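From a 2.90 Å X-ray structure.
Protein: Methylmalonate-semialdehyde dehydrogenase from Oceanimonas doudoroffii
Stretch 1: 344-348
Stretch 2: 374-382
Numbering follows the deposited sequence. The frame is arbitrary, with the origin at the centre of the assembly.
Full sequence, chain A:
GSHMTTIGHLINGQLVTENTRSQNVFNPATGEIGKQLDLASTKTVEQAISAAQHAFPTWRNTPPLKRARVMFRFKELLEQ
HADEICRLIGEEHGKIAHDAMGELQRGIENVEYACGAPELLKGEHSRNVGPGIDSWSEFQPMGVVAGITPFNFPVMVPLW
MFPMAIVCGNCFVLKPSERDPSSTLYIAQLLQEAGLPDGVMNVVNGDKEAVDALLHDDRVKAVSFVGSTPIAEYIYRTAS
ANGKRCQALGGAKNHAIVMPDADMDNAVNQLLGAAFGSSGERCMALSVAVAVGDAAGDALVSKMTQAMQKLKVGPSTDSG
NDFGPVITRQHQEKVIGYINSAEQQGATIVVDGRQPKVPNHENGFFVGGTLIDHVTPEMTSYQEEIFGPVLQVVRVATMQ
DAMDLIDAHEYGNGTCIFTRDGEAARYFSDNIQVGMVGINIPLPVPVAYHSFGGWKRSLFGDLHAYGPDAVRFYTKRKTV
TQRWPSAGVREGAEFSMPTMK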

# COMPACT_ATOMS: atom_id res chain seq x y z
N GLN A 344 3.91 29.34 44.62
CA GLN A 344 3.09 30.51 44.88
C GLN A 344 1.59 30.22 44.72
O GLN A 344 0.82 30.62 45.58
CB GLN A 344 3.48 31.67 43.98
CG GLN A 344 2.89 33.01 44.41
CD GLN A 344 2.97 34.08 43.33
OE1 GLN A 344 3.63 33.90 42.30
NE2 GLN A 344 2.29 35.21 43.56
N GLN A 345 1.18 29.52 43.65
CA GLN A 345 -0.26 29.23 43.40
C GLN A 345 -0.87 28.07 44.22
O GLN A 345 -1.99 27.66 43.97
CB GLN A 345 -0.54 29.04 41.90
CG GLN A 345 -0.33 30.31 41.08
CD GLN A 345 -0.49 30.10 39.57
OE1 GLN A 345 0.03 29.14 39.00
NE2 GLN A 345 -1.18 31.02 38.92
N GLY A 346 -0.12 27.53 45.17
CA GLY A 346 -0.63 26.54 46.13
C GLY A 346 -0.09 25.11 46.02
O GLY A 346 -0.48 24.25 46.80
N ALA A 347 0.80 24.86 45.06
CA ALA A 347 1.28 23.50 44.76
C ALA A 347 2.37 23.07 45.72
O ALA A 347 3.15 23.90 46.16
CB ALA A 347 1.79 23.39 43.33
N THR A 348 2.41 21.78 46.03
CA THR A 348 3.41 21.18 46.93
C THR A 348 4.73 20.87 46.17
O THR A 348 4.74 20.10 45.20
CB THR A 348 2.88 19.86 47.56
OG1 THR A 348 1.53 20.02 48.04
CG2 THR A 348 3.78 19.38 48.70
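Stretch 2, residues 374-382: HVTPEMTSY

Stretch 2 packs against a short segment of the same chain that leaves a helix at Gln345, turns through Gly346 and runs on through Ala347 to Thr348. The two backbones run in opposite senses: His374 lies beside Thr348, the CA atoms of Val375 and Ala347 are 5.4 Å apart, and those of Met379 and Gln345 are 6.5 Å apart. No backbone-to-backbone hydrogen bond links the two segments, so side chains carry the polar contacts, and the contact is small, burying 332 Å² when both sides are summed.

His374 opens the stretch with positive backbone angles (phi 58°, psi 49°). Its CA-to-CB bond points toward stretch 1, and with chi1 in the m rotamer the imidazole meets the side chain of Thr348, which also points across. The hydroxyl OG1 of Thr348 lies at the edge of the ring, near its plane, 2.9 Å from ND1 of His374, a position suited to the in-plane lone pair or proton of that nitrogen; the two form a hydrogen bond in which either could be the donor. The carbonyl O of His374 also approaches CA of Ala347, at 4.0 Å.

At Val375 the chain is extended (phi -91°, psi 153°), and the contact turns apolar. The side chain is directed sideways and touches stretch 1 lightly, its CG1 lying 4.4 Å from CB of Ala347. Thr376, also extended, begins a type I beta turn that ends at Met379, closed by a hydrogen bond of 3.2 Å from N of Met379 to O of Thr376. Pro377 and Glu378 occupy the two central positions of this turn. Pro377 stays clear of stretch 1, and the side chain of Glu378, although it leaves the backbone sideways, leads away at its end.

The turn brings Met379 back toward stretch 1. Its side chain, with chi1 m and both chi2 and chi3 t, is extended beyond CB and carries CE to 3.8 Å from CB of Ala347, so that this small methyl group has both Val375 and Met379 as apolar neighbours. CE of Met379 also lies 4.3 Å from C of Gly346. The thioether is held from within its own stretch as well, since N of Thr376 makes a weak hydrogen bond of 3.4 Å to SD of Met379.

Met379 is the N-cap residue of the helix that begins at Thr380, and here the side chain of Gln345 reaches over. Its OE1 accepts a hydrogen bond of 3.0 Å from N of Thr380, giving a partner to an amide in the first turn of the helix, where no preceding helical carbonyl is available. NE2 of Gln345 adds a weak bond of 3.5 Å to OG1 of Thr380, so one carboxamide engages both the backbone and the side chain of the same residue. Ser381 points toward stretch 1 but makes only a marginal approach, and Tyr382 carries the helix onward with its ring leading away.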

# COMPACT_ATOMS: atom_id res chain seq x y z
N HIS A 374 -0.13 18.12 43.81
CA HIS A 374 -1.38 18.89 43.98
C HIS A 374 -1.46 20.10 43.05
O HIS A 374 -1.76 21.22 43.48
CB HIS A 374 -1.57 19.34 45.44
CG HIS A 374 -1.47 18.22 46.42
ND1 HIS A 374 -0.41 18.07 47.29
CD2 HIS A 374 -2.29 17.16 46.65
CE1 HIS A 374 -0.58 16.98 48.02
NE2 HIS A 374 -1.71 16.41 47.64
N VAL A 375 -1.18 19.86 41.76
CA VAL A 375 -1.23 20.92 40.77
C VAL A 375 -2.64 20.91 40.21
O VAL A 375 -3.30 19.85 40.21
CB VAL A 375 -0.16 20.81 39.65
CG1 VAL A 375 1.18 20.34 40.19
CG2 VAL A 375 -0.60 19.89 38.54
N THR A 376 -3.08 22.06 39.73
CA THR A 376 -4.46 22.21 39.25
C THR A 376 -4.50 22.83 37.85
O THR A 376 -3.54 23.51 37.46
CB THR A 376 -5.33 23.05 40.23
OG1 THR A 376 -4.77 24.36 40.43
CG2 THR A 376 -5.50 22.32 41.58
N PRO A 377 -5.61 22.62 37.10
CA PRO A 377 -5.69 23.16 35.74
C PRO A 377 -5.61 24.67 35.66
O PRO A 377 -5.35 25.19 34.58
CB PRO A 377 -7.06 22.69 35.25
CG PRO A 377 -7.39 21.51 36.09
CD PRO A 377 -6.80 21.82 37.43
N GLU A 378 -5.80 25.35 36.79
CA GLU A 378 -5.82 26.82 36.82
C GLU A 378 -4.43 27.46 36.96
O GLU A 378 -4.30 28.68 36.79
CB GLU A 378 -6.80 27.38 37.88
CG GLU A 378 -7.15 26.49 39.07
CD GLU A 378 -8.18 25.38 38.75
OE1 GLU A 378 -8.27 24.41 39.53
OE2 GLU A 378 -8.89 25.45 37.71
N MET A 379 -3.40 26.65 37.22
CA MET A 379 -2.03 27.13 37.46
C MET A 379 -1.30 27.40 36.14
O MET A 379 -1.47 26.67 35.19
CB MET A 379 -1.23 26.13 38.29
CG MET A 379 -1.88 25.68 39.59
SD MET A 379 -0.86 24.52 40.53
CE MET A 379 -1.72 24.36 42.09
N THR A 380 -0.50 28.44 36.11
CA THR A 380 0.19 28.87 34.89
C THR A 380 1.27 27.88 34.53
O THR A 380 1.54 27.63 33.35
CB THR A 380 0.86 30.24 35.07
OG1 THR A 380 -0.08 31.13 35.65
CG2 THR A 380 1.30 30.82 33.74
N SER A 381 1.91 27.34 35.55
CA SER A 381 2.94 26.32 35.36
C SER A 381 2.38 25.00 34.76
O SER A 381 3.13 24.25 34.13
CB SER A 381 3.66 26.08 36.69
OG SER A 381 2.76 26.16 37.79
N TYR A 382 1.09 24.73 34.96
CA TYR A 382 0.43 23.60 34.30
C TYR A 382 -0.07 23.90 32.89
O TYR A 382 -0.03 23.05 32.02
CB TYR A 382 -0.76 23.08 35.13
CG TYR A 382 -1.66 22.14 34.35
CD1 TYR A 382 -1.39 20.79 34.30
CD2 TYR A 382 -2.76 22.62 33.65
CE1 TYR A 382 -2.20 19.93 33.59
CE2 TYR A 382 -3.57 21.77 32.93
CZ TYR A 382 -3.29 20.42 32.90
OH TYR A 382 -4.11 19.60 32.16